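Local atomic coordinates of 2-hydroxyisobutanoyl-CoA mutase large subunit (Aquincola tertiaricarbonis, PDB entry 4R3U), a protein that catalyses, together with a small cobalamin-binding subunit, the isomerisation of 2-hydroxyisobutyryl-CoA and (S)-3-hydroxybutyryl-CoA. Residues A365-N379 with A396-V409. Residues are numbered along the deposited sequence; the frame is centred on the assembly and turned at random.
Sequences ALSAVLGGAQSLHTN and ALRTQQIIAEESGV. With 3KK (S-{(3R,5R,9R)-1-[(2R,3S,4R,5R)-5-(6-amino-9H-purin-9-yl)-4-hydroxy-3-(phosphonooxy)tetrahydrofuran-2-yl]-3,5,9-trihydroxy-8,8-dimethyl-3,5-dioxido-10,14-dioxo-2,4,6-trioxa-11,15-diaza-3lambda~5~,5lambda~5~-diphosphaheptadecan-17-yl} 2-hydroxy-2-methylpropanethioate), chain F.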
ATOM      1  N   ALA A 365      -3.190   5.984   3.049  1.00 18.30           N
ATOM      2  CA  ALA A 365      -4.529   6.065   2.527  1.00 16.72           C
ATOM      3  C   ALA A 365      -5.396   5.005   3.229  1.00 21.50           C
ATOM      4  O   ALA A 365      -6.506   5.320   3.658  1.00 24.00           O
ATOM      5  CB  ALA A 365      -4.516   5.836   1.036  1.00 16.98           C
ATOM      6  N   LEU A 366      -4.888   3.772   3.382  1.00 17.79           N
ATOM      7  CA  LEU A 366      -5.593   2.681   4.050  1.00 17.48           C
ATOM      8  C   LEU A 366      -5.918   3.005   5.517  1.00 21.31           C
ATOM      9  O   LEU A 366      -7.039   2.741   5.948  1.00 21.49           O
ATOM     10  CB  LEU A 366      -4.855   1.333   3.904  1.00 17.42           C
ATOM     11  CG  LEU A 366      -5.588   0.088   4.496  1.00 20.68           C
ATOM     12  CD1 LEU A 366      -6.998  -0.113   3.851  1.00 20.79           C
ATOM     13  CD2 LEU A 366      -4.734  -1.141   4.396  1.00 19.54           C
ATOM     14  N   SER A 367      -4.961   3.593   6.263  1.00 19.63           N
ATOM     15  CA  SER A 367      -5.138   4.049   7.651  1.00 19.74           C
ATOM     16  C   SER A 367      -6.300   5.072   7.720  1.00 23.84           C
ATOM     17  O   SER A 367      -7.103   5.021   8.641  1.00 26.28           O
ATOM     18  CB  SER A 367      -3.860   4.714   8.162  1.00 21.95           C
ATOM     19  OG  SER A 367      -2.971   3.828   8.817  1.00 33.22           O
ATOM     20  N   ALA A 368      -6.398   5.973   6.738  1.00 20.02           N
ATOM     21  CA  ALA A 368      -7.464   6.982   6.680  1.00 21.03           C
ATOM     22  C   ALA A 368      -8.858   6.352   6.498  1.00 24.82           C
ATOM     23  O   ALA A 368      -9.822   6.779   7.148  1.00 24.47           O
ATOM     24  CB  ALA A 368      -7.182   7.975   5.559  1.00 21.47           C
ATOM     25  N   VAL A 369      -8.934   5.316   5.639  1.00 22.43           N
ATOM     26  CA  VAL A 369     -10.148   4.560   5.297  1.00 22.43           C
ATOM     27  C   VAL A 369     -10.591   3.719   6.510  1.00 26.96           C
ATOM     28  O   VAL A 369     -11.773   3.704   6.857  1.00 27.05           O
ATOM     29  CB  VAL A 369      -9.888   3.705   4.020  1.00 24.75           C
ATOM     30  CG1 VAL A 369     -11.042   2.748   3.730  1.00 25.44           C
ATOM     31  CG2 VAL A 369      -9.630   4.601   2.819  1.00 23.84           C
ATOM     32  N   LEU A 370      -9.628   3.042   7.167  1.00 23.45           N
ATOM     33  CA  LEU A 370      -9.866   2.221   8.351  1.00 22.58           C
ATOM     34  C   LEU A 370     -10.206   3.142   9.531  1.00 27.93           C
ATOM     35  O   LEU A 370     -10.943   2.735  10.441  1.00 28.74           O
ATOM     36  CB  LEU A 370      -8.635   1.330   8.657  1.00 21.39           C
ATOM     37  CG  LEU A 370      -8.225   0.275   7.618  1.00 24.10           C
ATOM     38  CD1 LEU A 370      -7.206  -0.659   8.199  1.00 24.00           C
ATOM     39  CD2 LEU A 370      -9.427  -0.541   7.071  1.00 21.21           C
ATOM     40  N   GLY A 371      -9.687   4.375   9.469  1.00 23.48           N
ATOM     41  CA  GLY A 371      -9.926   5.466  10.413  1.00 23.10           C
ATOM     42  C   GLY A 371     -11.253   6.186  10.233  1.00 28.21           C
ATOM     43  O   GLY A 371     -11.653   6.959  11.112  1.00 30.03           O
ATOM     44  N   GLY A 372     -11.948   5.943   9.114  1.00 23.38           N
ATOM     45  CA  GLY A 372     -13.282   6.493   8.860  1.00 23.41           C
ATOM     46  C   GLY A 372     -13.348   7.933   8.373  1.00 27.15           C
ATOM     47  O   GLY A 372     -14.305   8.645   8.688  1.00 25.40           O
ATOM     48  N   ALA A 373     -12.355   8.355   7.548  1.00 23.80           N
ATOM     49  CA  ALA A 373     -12.272   9.696   6.944  1.00 22.33           C
ATOM     50  C   ALA A 373     -13.442   9.916   5.956  1.00 25.24           C
ATOM     51  O   ALA A 373     -13.930   8.947   5.346  1.00 23.13           O
ATOM     52  CB  ALA A 373     -10.935   9.863   6.246  1.00 21.83           C
ATOM     53  N   GLN A 374     -13.909  11.177   5.842  1.00 22.84           N
ATOM     54  CA  GLN A 374     -15.051  11.583   4.989  1.00 23.31           C
ATOM     55  C   GLN A 374     -14.576  12.043   3.640  1.00 28.50           C
ATOM     56  O   GLN A 374     -15.347  12.057   2.665  1.00 29.80           O
ATOM     57  CB  GLN A 374     -15.833  12.742   5.640  1.00 23.65           C
ATOM     58  CG  GLN A 374     -16.827  12.312   6.692  1.00 20.41           C
ATOM     59  CD  GLN A 374     -16.231  11.521   7.820  1.00 28.75           C
ATOM     60  OE1 GLN A 374     -15.539  12.046   8.689  1.00 30.52           O
ATOM     61  NE2 GLN A 374     -16.441  10.221   7.793  1.00 24.36           N
ATOM     62  N   SER A 375     -13.318  12.494   3.618  1.00 23.16           N
ATOM     63  CA  SER A 375     -12.648  13.056   2.469  1.00 21.81           C
ATOM     64  C   SER A 375     -11.164  12.727   2.576  1.00 23.22           C
ATOM     65  O   SER A 375     -10.603  12.672   3.689  1.00 23.26           O
ATOM     66  CB  SER A 375     -12.897  14.563   2.417  1.00 22.55           C
ATOM     67  OG  SER A 375     -12.362  15.185   1.261  1.00 22.62           O
ATOM     68  N   LEU A 376     -10.527  12.469   1.420  1.00 19.27           N
ATOM     69  CA  LEU A 376      -9.120  12.113   1.384  1.00 17.45           C
ATOM     70  C   LEU A 376      -8.357  12.644   0.207  1.00 21.01           C
ATOM     71  O   LEU A 376      -8.778  12.474  -0.937  1.00 22.36           O
ATOM     72  CB  LEU A 376      -8.957  10.581   1.479  1.00 17.12           C
ATOM     73  CG  LEU A 376      -7.541   9.946   1.455  1.00 18.83           C
ATOM     74  CD1 LEU A 376      -6.710  10.367   2.664  1.00 17.60           C
ATOM     75  CD2 LEU A 376      -7.633   8.438   1.342  1.00 17.83           C
ATOM     76  N   HIS A 377      -7.176  13.234   0.497  1.00 17.03           N
ATOM     77  CA  HIS A 377      -6.190  13.622  -0.478  1.00 15.83           C
ATOM     78  C   HIS A 377      -5.005  12.645  -0.262  1.00 21.83           C
ATOM     79  O   HIS A 377      -4.449  12.546   0.845  1.00 19.76           O
ATOM     80  CB  HIS A 377      -5.692  15.068  -0.263  1.00 15.89           C
ATOM     81  CG  HIS A 377      -4.515  15.434  -1.141  1.00 17.67           C
ATOM     82  ND1 HIS A 377      -4.686  16.103  -2.352  1.00 18.66           N
ATOM     83  CD2 HIS A 377      -3.193  15.193  -0.963  1.00 17.56           C
ATOM     84  CE1 HIS A 377      -3.477  16.215  -2.874  1.00 17.47           C
ATOM     85  NE2 HIS A 377      -2.544  15.710  -2.065  1.00 17.31           N
ATOM     86  N   THR A 378      -4.589  11.971  -1.344  1.00 20.99           N
ATOM     87  CA  THR A 378      -3.389  11.153  -1.349  1.00 20.20           C
ATOM     88  C   THR A 378      -2.292  11.977  -2.029  1.00 22.89           C
ATOM     89  O   THR A 378      -2.543  12.588  -3.082  1.00 23.49           O
ATOM     90  CB  THR A 378      -3.623   9.789  -2.013  1.00 25.28           C
ATOM     91  OG1 THR A 378      -4.517   9.933  -3.107  1.00 22.84           O
ATOM     92  CG2 THR A 378      -4.155   8.754  -1.044  1.00 24.53           C
ATOM     93  N   ASN A 379      -1.077  12.001  -1.440  1.00 18.45           N
ATOM     94  CA  ASN A 379       0.005  12.782  -2.023  1.00 18.23           C
ATOM     95  C   ASN A 379       0.570  12.127  -3.271  1.00 21.15           C
ATOM     96  O   ASN A 379       0.340  10.932  -3.474  1.00 21.96           O
ATOM     97  CB  ASN A 379       1.114  13.050  -0.999  1.00 15.49           C
ATOM     98  CG  ASN A 379       0.643  13.760   0.222  1.00 27.99           C
ATOM     99  OD1 ASN A 379      -0.229  14.629   0.168  1.00 17.51           O
ATOM    100  ND2 ASN A 379       1.185  13.361   1.366  1.00 26.49           N
ATOM    101  N   ALA A 396      -2.228   8.921  -7.405  1.00 16.30           N
ATOM    102  CA  ALA A 396      -2.815   9.171  -6.095  1.00 15.58           C
ATOM    103  C   ALA A 396      -4.289   8.815  -6.100  1.00 18.97           C
ATOM    104  O   ALA A 396      -4.762   8.229  -5.136  1.00 19.47           O
ATOM    105  CB  ALA A 396      -2.602  10.613  -5.697  1.00 16.31           C
ATOM    106  N   LEU A 397      -5.004   9.090  -7.205  1.00 17.80           N
ATOM    107  CA  LEU A 397      -6.415   8.716  -7.342  1.00 18.67           C
ATOM    108  C   LEU A 397      -6.575   7.196  -7.529  1.00 21.83           C
ATOM    109  O   LEU A 397      -7.443   6.617  -6.887  1.00 23.98           O
ATOM    110  CB  LEU A 397      -7.093   9.494  -8.484  1.00 19.45           C
ATOM    111  CG  LEU A 397      -7.399  10.958  -8.186  1.00 23.24           C
ATOM    112  CD1 LEU A 397      -7.596  11.752  -9.472  1.00 23.18           C
ATOM    113  CD2 LEU A 397      -8.606  11.086  -7.260  1.00 23.34           C
ATOM    114  N   ARG A 398      -5.703   6.540  -8.342  1.00 17.18           N
ATOM    115  CA  ARG A 398      -5.752   5.092  -8.562  1.00 16.41           C
ATOM    116  C   ARG A 398      -5.559   4.333  -7.252  1.00 18.34           C
ATOM    117  O   ARG A 398      -6.193   3.289  -7.040  1.00 17.49           O
ATOM    118  CB  ARG A 398      -4.741   4.638  -9.635  1.00 14.11           C
ATOM    119  CG  ARG A 398      -4.986   5.162 -11.051  1.00 16.74           C
ATOM    120  CD  ARG A 398      -6.251   4.653 -11.720  1.00 22.08           C
ATOM    121  NE  ARG A 398      -6.473   5.346 -12.986  1.00 26.00           N
ATOM    122  CZ  ARG A 398      -7.293   6.385 -13.151  1.00 36.55           C
ATOM    123  NH1 ARG A 398      -7.995   6.859 -12.130  1.00 17.32           N
ATOM    124  NH2 ARG A 398      -7.418   6.955 -14.340  1.00 21.90           N
ATOM    125  N   THR A 399      -4.712   4.892  -6.363  1.00 15.95           N
ATOM    126  CA  THR A 399      -4.427   4.372  -5.027  1.00 16.72           C
ATOM    127  C   THR A 399      -5.735   4.278  -4.233  1.00 22.76           C
ATOM    128  O   THR A 399      -6.058   3.208  -3.690  1.00 24.26           O
ATOM    129  CB  THR A 399      -3.374   5.267  -4.311  1.00 18.97           C
ATOM    130  OG1 THR A 399      -2.197   5.362  -5.132  1.00 16.09           O
ATOM    131  CG2 THR A 399      -3.003   4.757  -2.925  1.00 13.00           C
ATOM    132  N   GLN A 400      -6.499   5.383  -4.205  1.00 19.91           N
ATOM    133  CA  GLN A 400      -7.768   5.485  -3.491  1.00 19.06           C
ATOM    134  C   GLN A 400      -8.795   4.505  -4.071  1.00 19.73           C
ATOM    135  O   GLN A 400      -9.448   3.777  -3.328  1.00 18.83           O
ATOM    136  CB  GLN A 400      -8.276   6.950  -3.522  1.00 20.00           C
ATOM    137  CG  GLN A 400      -7.494   7.885  -2.600  1.00 12.51           C
ATOM    138  CD  GLN A 400      -8.173   9.229  -2.392  1.00 29.40           C
ATOM    139  OE1 GLN A 400      -9.281   9.321  -1.841  1.00 30.28           O
ATOM    140  NE2 GLN A 400      -7.508  10.316  -2.781  1.00 17.83           N
ATOM    141  N   GLN A 401      -8.924   4.503  -5.408  1.00 17.06           N
ATOM    142  CA  GLN A 401      -9.841   3.661  -6.205  1.00 16.22           C
ATOM    143  C   GLN A 401      -9.574   2.166  -6.038  1.00 20.82           C
ATOM    144  O   GLN A 401     -10.524   1.420  -6.044  1.00 22.04           O
ATOM    145  CB  GLN A 401      -9.806   4.074  -7.673  1.00 15.59           C
ATOM    146  CG  GLN A 401     -10.291   5.524  -7.868  1.00 13.97           C
ATOM    147  CD  GLN A 401      -9.740   6.172  -9.117  1.00 30.00           C
ATOM    148  OE1 GLN A 401      -8.838   5.653  -9.800  1.00 30.23           O
ATOM    149  NE2 GLN A 401     -10.260   7.337  -9.437  1.00 17.06           N
ATOM    150  N   ILE A 402      -8.301   1.741  -5.839  1.00 18.89           N
ATOM    151  CA  ILE A 402      -7.926   0.356  -5.568  1.00 19.23           C
ATOM    152  C   ILE A 402      -8.392  -0.052  -4.162  1.00 22.72           C
ATOM    153  O   ILE A 402      -8.931  -1.151  -3.988  1.00 23.51           O
ATOM    154  CB  ILE A 402      -6.396   0.113  -5.843  1.00 21.30           C
ATOM    155  CG1 ILE A 402      -6.181  -0.164  -7.362  1.00 21.87           C
ATOM    156  CG2 ILE A 402      -5.809  -1.052  -5.004  1.00 19.51           C
ATOM    157  CD1 ILE A 402      -4.905   0.186  -7.884  1.00 22.11           C
ATOM    158  N   ILE A 403      -8.173   0.828  -3.156  1.00 19.76           N
ATOM    159  CA  ILE A 403      -8.589   0.608  -1.776  1.00 18.27           C
ATOM    160  C   ILE A 403     -10.106   0.515  -1.724  1.00 24.18           C
ATOM    161  O   ILE A 403     -10.652  -0.390  -1.089  1.00 26.42           O
ATOM    162  CB  ILE A 403      -7.997   1.688  -0.825  1.00 19.80           C
ATOM    163  CG1 ILE A 403      -6.480   1.555  -0.719  1.00 18.76           C
ATOM    164  CG2 ILE A 403      -8.632   1.637   0.588  1.00 23.09           C
ATOM    165  CD1 ILE A 403      -5.829   2.720  -0.099  1.00 26.84           C
ATOM    166  N   ALA A 404     -10.795   1.430  -2.415  1.00 23.49           N
ATOM    167  CA  ALA A 404     -12.259   1.490  -2.438  1.00 23.33           C
ATOM    168  C   ALA A 404     -12.890   0.340  -3.157  1.00 28.67           C
ATOM    169  O   ALA A 404     -13.888  -0.198  -2.671  1.00 32.86           O
ATOM    170  CB  ALA A 404     -12.720   2.793  -3.070  1.00 23.56           C
ATOM    171  N   GLU A 405     -12.357  -0.020  -4.339  1.00 22.75           N
ATOM    172  CA  GLU A 405     -13.001  -1.025  -5.176  1.00 21.79           C
ATOM    173  C   GLU A 405     -12.402  -2.426  -5.163  1.00 23.67           C
ATOM    174  O   GLU A 405     -13.137  -3.373  -5.413  1.00 24.52           O
ATOM    175  CB  GLU A 405     -13.156  -0.508  -6.616  1.00 22.66           C
ATOM    176  CG  GLU A 405     -13.789   0.872  -6.710  1.00 24.78           C
ATOM    177  CD  GLU A 405     -14.317   1.269  -8.072  1.00 39.76           C
ATOM    178  OE1 GLU A 405     -14.977   0.435  -8.734  1.00 33.15           O
ATOM    179  OE2 GLU A 405     -14.093   2.435  -8.467  1.00 39.05           O
ATOM    180  N   GLU A 406     -11.110  -2.577  -4.904  1.00 19.48           N
ATOM    181  CA  GLU A 406     -10.501  -3.900  -4.993  1.00 20.22           C
ATOM    182  C   GLU A 406     -10.170  -4.608  -3.689  1.00 25.37           C
ATOM    183  O   GLU A 406     -10.083  -5.842  -3.676  1.00 25.76           O
ATOM    184  CB  GLU A 406      -9.254  -3.851  -5.893  1.00 20.37           C
ATOM    185  CG  GLU A 406      -9.525  -3.427  -7.323  1.00 18.75           C
ATOM    186  CD  GLU A 406      -8.359  -3.738  -8.232  1.00 28.94           C
ATOM    187  OE1 GLU A 406      -7.317  -4.217  -7.736  1.00 25.06           O
ATOM    188  OE2 GLU A 406      -8.459  -3.433  -9.435  1.00 27.66           O
ATOM    189  N   SER A 407      -9.913  -3.833  -2.617  1.00 22.31           N
ATOM    190  CA  SER A 407      -9.493  -4.343  -1.312  1.00 20.97           C
ATOM    191  C   SER A 407     -10.616  -4.937  -0.423  1.00 23.61           C
ATOM    192  O   SER A 407     -10.317  -5.720   0.475  1.00 23.88           O
ATOM    193  CB  SER A 407      -8.723  -3.265  -0.557  1.00 22.36           C
ATOM    194  OG  SER A 407      -9.620  -2.297  -0.036  1.00 30.26           O
ATOM    195  N   GLY A 408     -11.854  -4.496  -0.623  1.00 20.51           N
ATOM    196  CA  GLY A 408     -13.028  -4.901   0.155  1.00 20.02           C
ATOM    197  C   GLY A 408     -13.199  -4.180   1.486  1.00 25.56           C
ATOM    198  O   GLY A 408     -14.242  -4.336   2.114  1.00 27.19           O
ATOM    199  N   VAL A 409     -12.204  -3.351   1.925  1.00 20.39           N
ATOM    200  CA  VAL A 409     -12.223  -2.632   3.212  1.00 19.25           C
ATOM    201  C   VAL A 409     -13.397  -1.673   3.388  1.00 29.11           C
ATOM    202  O   VAL A 409     -13.664  -1.233   4.520  1.00 29.42           O
ATOM    203  CB  VAL A 409     -10.888  -1.956   3.584  1.00 19.01           C
ATOM    204  CG1 VAL A 409      -9.717  -2.940   3.518  1.00 17.90           C
ATOM    205  CG2 VAL A 409     -10.649  -0.710   2.742  1.00 18.63           C
TER
HETATM  206  C4  3KK F 802      -1.647  23.499   2.722  0.50  6.91           C
HETATM  207  C3  3KK F 802      -2.226  22.118   2.430  0.50 12.48           C
HETATM  208  C2  3KK F 802      -1.346  21.034   3.047  0.50 14.70           C
HETATM  209  O3  3KK F 802      -2.245  21.955   1.022  0.50 11.40           O
HETATM  210  C1  3KK F 802      -3.659  21.961   2.958  0.50 19.36           C
HETATM  211  O1  3KK F 802      -4.011  22.397   4.056  0.50 19.20           O
HETATM  212  S1P 3KK F 802      -4.717  21.101   1.842  0.50 26.37           S
HETATM  213  C2P 3KK F 802      -6.319  21.110   2.696  0.50 22.78           C
HETATM  214  C3P 3KK F 802      -7.411  20.665   1.756  0.50 22.35           C
HETATM  215  N4P 3KK F 802      -8.654  20.597   2.513  0.50 20.57           N
HETATM  216  C5P 3KK F 802      -9.677  19.825   2.135  0.50 21.79           C
HETATM  217  O5P 3KK F 802      -9.683  19.119   1.122  0.50 21.65           O
HETATM  218  C6P 3KK F 802     -10.869  19.901   3.095  0.50 24.04           C
HETATM  219  C7P 3KK F 802     -12.073  19.124   2.585  0.50 26.92           C
HETATM  220  N8P 3KK F 802     -13.149  19.145   3.583  0.50 28.88           N
HETATM  221  C9P 3KK F 802     -14.379  18.698   3.287  0.50 28.49           C
HETATM  222  O9P 3KK F 802     -14.680  18.276   2.169  0.50 29.02           O
HETATM  223  CAP 3KK F 802     -15.450  18.848   4.406  0.50 27.59           C
HETATM  224  OAP 3KK F 802     -15.279  20.067   5.160  0.50 27.43           O
HETATM  225  CBP 3KK F 802     -15.728  17.579   5.282  0.50 27.99           C
HETATM  226  CDP 3KK F 802     -16.958  17.817   6.170  0.50 26.17           C
HETATM  227  CEP 3KK F 802     -14.543  17.257   6.200  0.50 28.00           C
HETATM  228  CCP 3KK F 802     -16.049  16.351   4.404  0.50 29.25           C
HETATM  229  O6A 3KK F 802     -17.097  16.705   3.485  0.50 28.82           O
HETATM  230  P2A 3KK F 802     -17.455  15.903   2.168  0.50 29.74           P
HETATM  231  O4A 3KK F 802     -16.220  15.529   1.462  0.50 28.43           O
HETATM  232  O5A 3KK F 802     -18.481  16.689   1.441  0.50 33.02           O
HETATM  233  O3A 3KK F 802     -18.084  14.551   2.809  0.50 33.55           O
HETATM  234  P1A 3KK F 802     -19.483  14.403   3.657  0.50 33.76           P
HETATM  235  O1A 3KK F 802     -19.971  15.704   4.188  0.50 34.58           O
HETATM  236  O2A 3KK F 802     -19.298  13.289   4.602  0.50 32.48           O
HETATM  237  O5B 3KK F 802     -20.406  13.874   2.424  0.50 33.39           O
HETATM  238  C5B 3KK F 802     -21.173  14.747   1.566  0.50 34.44           C
HETATM  239  C4B 3KK F 802     -22.675  14.431   1.699  0.50 36.96           C
HETATM  240  O4B 3KK F 802     -22.938  12.997   1.624  0.50 38.51           O
HETATM  241  C3B 3KK F 802     -23.220  14.905   3.041  0.50 38.73           C
HETATM  242  O3B 3KK F 802     -24.563  15.406   2.828  0.50 44.84           O
HETATM  243  P3B 3KK F 802     -24.958  16.967   2.951  0.50 43.89           P
HETATM  244  O8A 3KK F 802     -24.607  17.276   4.355  0.50 39.49           O
HETATM  245  O7A 3KK F 802     -24.124  17.605   1.911  0.50 45.33           O
HETATM  246  O9A 3KK F 802     -26.410  16.936   2.646  0.50 47.76           O
HETATM  247  C2B 3KK F 802     -23.241  13.641   3.880  0.50 35.54           C
HETATM  248  O2B 3KK F 802     -24.224  13.703   4.921  0.50 35.58           O
HETATM  249  C1B 3KK F 802     -23.579  12.582   2.850  0.50 38.06           C
HETATM  250  N9A 3KK F 802     -23.063  11.232   3.228  0.50 42.50           N
HETATM  251  C8A 3KK F 802     -21.802  10.829   3.371  0.50 42.80           C
HETATM  252  N7A 3KK F 802     -21.813   9.546   3.722  0.50 44.40           N
HETATM  253  C5A 3KK F 802     -23.085   9.136   3.777  0.50 46.16           C
HETATM  254  C4A 3KK F 802     -23.862  10.192   3.460  0.50 45.41           C
HETATM  255  N3A 3KK F 802     -25.217  10.089   3.428  0.50 44.89           N
HETATM  256  C2A 3KK F 802     -25.846   8.855   3.712  0.50 45.91           C
HETATM  257  N1A 3KK F 802     -24.985   7.770   4.036  0.50 46.88           N
HETATM  258  C6A 3KK F 802     -23.647   7.945   4.074  0.50 45.41           C
HETATM  259  N6A 3KK F 802     -22.830   6.936   4.382  0.50 43.70           N
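With CG beside its own backbone N (chi1 -74°) and the chain extended beyond it, Gln400 carries its amide from helix 396-405 to the C-terminal end of strand 375-377 of the TIM barrel, where Thr378, just past the strand, chi1 36°, holds OG1 between its backbone N and carbonyl carbon to meet it. NE2 donates twice, to Leu376 O at 3.1 Å, from above the carbonyl plane, and to Thr378 OG1 at 3.0 Å. That hydroxyl in turn donates to Ala396 O, 2.7 Å away, so the bonds return to the helix one turn before Gln400. Gln400 OE1 lies against Leu376 CB and takes a hydrogen bond from Trp96 NE1, which fixes the amide's flip. With an alanine here, Leu376 O and Thr378 OG1 would probably lose this donor and the Trp96 indole N-H its acceptor, opening a gap beside the Leu376 side chain. Beyond the amide the contact turns apolar: helix 365-370 crosses helix 396-405 at -45°, and Ile403 reaches Ala365 CB with CD1 (3.6 Å) and Val369 CG2 with CG2. The strand and its flanking residues also line the active site: Gln374 and Ser375 touch the acyl-CoA, His377 and Asn379 the 5'-deoxyadenosine. Beyond Gly408, Val409 packs back on helix 365-370, its CG2 3.6 Å from Val369 CG1.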